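Local structure of GCN5-related N-acetyltransferase (Brucella melitensis biovar Abortus, 4J3G) at residues Val108-Ala111 / Ser112-Gly116. The protein probably transfers an acetyl group from acetyl-CoA to an amine, perhaps the N-terminal alanine of a ribosomal protein. Sequence-based numbering, arbitrary orientation.
With SO4 (sulfate ion), chain E.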
ATOM      1  N   VAL A 108     -10.415   5.829  10.699  1.00 17.69           N
ATOM      2  CA  VAL A 108     -11.339   6.356  11.670  1.00 18.15           C
ATOM      3  C   VAL A 108     -12.244   5.223  12.098  1.00 18.02           C
ATOM      4  O   VAL A 108     -12.909   4.617  11.259  1.00 18.59           O
ATOM      5  CB  VAL A 108     -12.248   7.444  11.065  1.00 19.53           C
ATOM      6  CG1 VAL A 108     -13.269   7.926  12.086  1.00 20.51           C
ATOM      7  CG2 VAL A 108     -11.440   8.598  10.533  1.00 19.61           C
ATOM      8  N   TYR A 109     -12.301   4.957  13.399  1.00 17.68           N
ATOM      9  CA  TYR A 109     -13.191   3.924  13.943  1.00 18.27           C
ATOM     10  C   TYR A 109     -14.162   4.510  14.925  1.00 18.84           C
ATOM     11  O   TYR A 109     -13.766   5.243  15.842  1.00 17.53           O
ATOM     12  CB  TYR A 109     -12.374   2.907  14.694  1.00 19.73           C
ATOM     13  CG  TYR A 109     -11.335   2.296  13.858  1.00 21.78           C
ATOM     14  CD1 TYR A 109     -11.619   1.237  13.073  1.00 25.32           C
ATOM     15  CD2 TYR A 109     -10.069   2.803  13.840  1.00 24.54           C
ATOM     16  CE1 TYR A 109     -10.641   0.672  12.249  1.00 28.32           C
ATOM     17  CE2 TYR A 109      -9.072   2.222  13.080  1.00 26.94           C
ATOM     18  CZ  TYR A 109      -9.364   1.170  12.275  1.00 28.95           C
ATOM     19  OH  TYR A 109      -8.357   0.631  11.483  1.00 34.58           O
ATOM     20  N   VAL A 110     -15.422   4.127  14.791  1.00 18.27           N
ATOM     21  CA  VAL A 110     -16.452   4.608  15.724  1.00 19.54           C
ATOM     22  C   VAL A 110     -17.056   3.410  16.398  1.00 20.73           C
ATOM     23  O   VAL A 110     -17.256   2.384  15.752  1.00 20.55           O
ATOM     24  CB  VAL A 110     -17.549   5.400  14.978  1.00 20.59           C
ATOM     25  CG1 VAL A 110     -18.601   5.930  15.971  1.00 22.03           C
ATOM     26  CG2 VAL A 110     -16.921   6.530  14.176  1.00 20.11           C
ATOM     27  N   ALA A 111     -17.319   3.531  17.698  1.00 23.77           N
ATOM     28  CA  ALA A 111     -18.053   2.487  18.443  1.00 26.77           C
ATOM     29  C   ALA A 111     -19.334   1.977  17.725  1.00 27.69           C
ATOM     30  O   ALA A 111     -20.130   2.759  17.146  1.00 27.86           O
ATOM     31  CB  ALA A 111     -18.358   2.971  19.861  1.00 28.70           C
ATOM     32  N   SER A 112     -19.504   0.653  17.727  1.00 28.19           N
ATOM     33  CA  SER A 112     -20.571   0.000  16.989  1.00 29.98           C
ATOM     34  C   SER A 112     -21.947   0.463  17.444  1.00 31.10           C
ATOM     35  O   SER A 112     -22.883   0.469  16.644  1.00 32.99           O
ATOM     36  CB  SER A 112     -20.489  -1.523  17.185  1.00 30.97           C
ATOM     37  OG  SER A 112     -20.449  -1.802  18.574  1.00 31.79           O
ATOM     38  N   ASN A 113     -22.068   0.858  18.713  1.00 30.77           N
ATOM     39  CA  ASN A 113     -23.353   1.289  19.243  1.00 33.07           C
ATOM     40  C   ASN A 113     -23.505   2.813  19.187  1.00 31.32           C
ATOM     41  O   ASN A 113     -24.499   3.372  19.685  1.00 32.73           O
ATOM     42  CB  ASN A 113     -23.559   0.768  20.665  1.00 35.48           C
ATOM     43  CG  ASN A 113     -22.666   1.457  21.678  1.00 38.73           C
ATOM     44  OD1 ASN A 113     -21.752   2.209  21.318  1.00 42.99           O
ATOM     45  ND2 ASN A 113     -22.895   1.168  22.961  1.00 39.81           N
ATOM     46  N   ALA A 114     -22.535   3.488  18.563  1.00 28.14           N
ATOM     47  CA  ALA A 114     -22.592   4.941  18.436  1.00 27.27           C
ATOM     48  C   ALA A 114     -22.498   5.437  16.982  1.00 25.36           C
ATOM     49  O   ALA A 114     -22.165   6.591  16.765  1.00 25.55           O
ATOM     50  CB  ALA A 114     -21.506   5.582  19.292  1.00 26.90           C
ATOM     51  N   ARG A 115     -22.856   4.597  16.007  1.00 24.86           N
ATOM     52  CA  ARG A 115     -22.813   5.018  14.597  1.00 25.83           C
ATOM     53  C   ARG A 115     -23.941   6.043  14.235  1.00 25.87           C
ATOM     54  O   ARG A 115     -25.018   6.072  14.835  1.00 24.09           O
ATOM     55  CB  ARG A 115     -22.894   3.812  13.639  1.00 27.32           C
ATOM     56  CG  ARG A 115     -21.941   2.669  13.961  1.00 28.12           C
ATOM     57  CD  ARG A 115     -20.464   3.085  13.877  1.00 27.51           C
ATOM     58  NE  ARG A 115     -20.125   3.788  12.627  1.00 28.11           N
ATOM     59  CZ  ARG A 115     -19.770   3.199  11.488  1.00 29.07           C
ATOM     60  NH1 ARG A 115     -19.730   1.847  11.368  1.00 30.01           N
ATOM     61  NH2 ARG A 115     -19.488   3.949  10.445  1.00 28.61           N
ATOM     62  N   GLY A 116     -23.661   6.856  13.229  1.00 25.10           N
ATOM     63  CA  GLY A 116     -24.645   7.791  12.693  1.00 25.27           C
ATOM     64  C   GLY A 116     -24.851   9.012  13.557  1.00 26.51           C
ATOM     65  O   GLY A 116     -25.871   9.705  13.425  1.00 27.38           O
TER
HETATM   66  S   SO4 E 201     -20.263   7.518  11.660  1.00 23.88           S
HETATM   67  O1  SO4 E 201     -21.325   8.053  10.751  1.00 28.29           O
HETATM   68  O2  SO4 E 201     -19.764   8.632  12.532  1.00 24.61           O
HETATM   69  O3  SO4 E 201     -20.955   6.544  12.549  1.00 23.05           O
HETATM   70  O4  SO4 E 201     -19.182   6.879  10.861  1.00 23.88           O
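As strand 103-110 ends, Ala-111 to Ala-114 form a type I beta turn, closed by the backbone bond from Ala-114 N to Ala-111 O at 2.9 Å. The methyl groups of these two residues stand 4.1 Å apart, CB to CB, and Ala-114 also touches Ile-119 of helix 119-133. Ser-112, within the turn, has its OG hydrogen-bonded to Asp-43 OD2, away from this stretch. Arg-115 folds back toward the strand: with its chain bent at both chi2 (-62°) and chi3 (-50°), CD comes to 3.3 Å from Ala-111 O, and NE passes 3.8 Å from Val-110 CB. Val-110 turns CG2 toward the sulfate, 3.9 Å from its O2. The sulfur lies in the guanidinium plane, off the edge carrying NE and NH2. Arg-115 NE reaches O3 at 2.9 Å, while NH2 takes O4 at 3.0 Å. The backbone of Gly-116 adds a second bond to O3, 2.8 Å from its N, and Gly-120 N also binds the sulfate. Two side-chain donors and backbone amides thus hold one tetrahedral anion at the start of the Arg/Gln-x-x-Gly-x-Gly/Ala motif of GNAT enzymes, consistent with the sulfate, probably from the crystallisation liquor, marking where the acetyl-CoA pyrophosphate would bind.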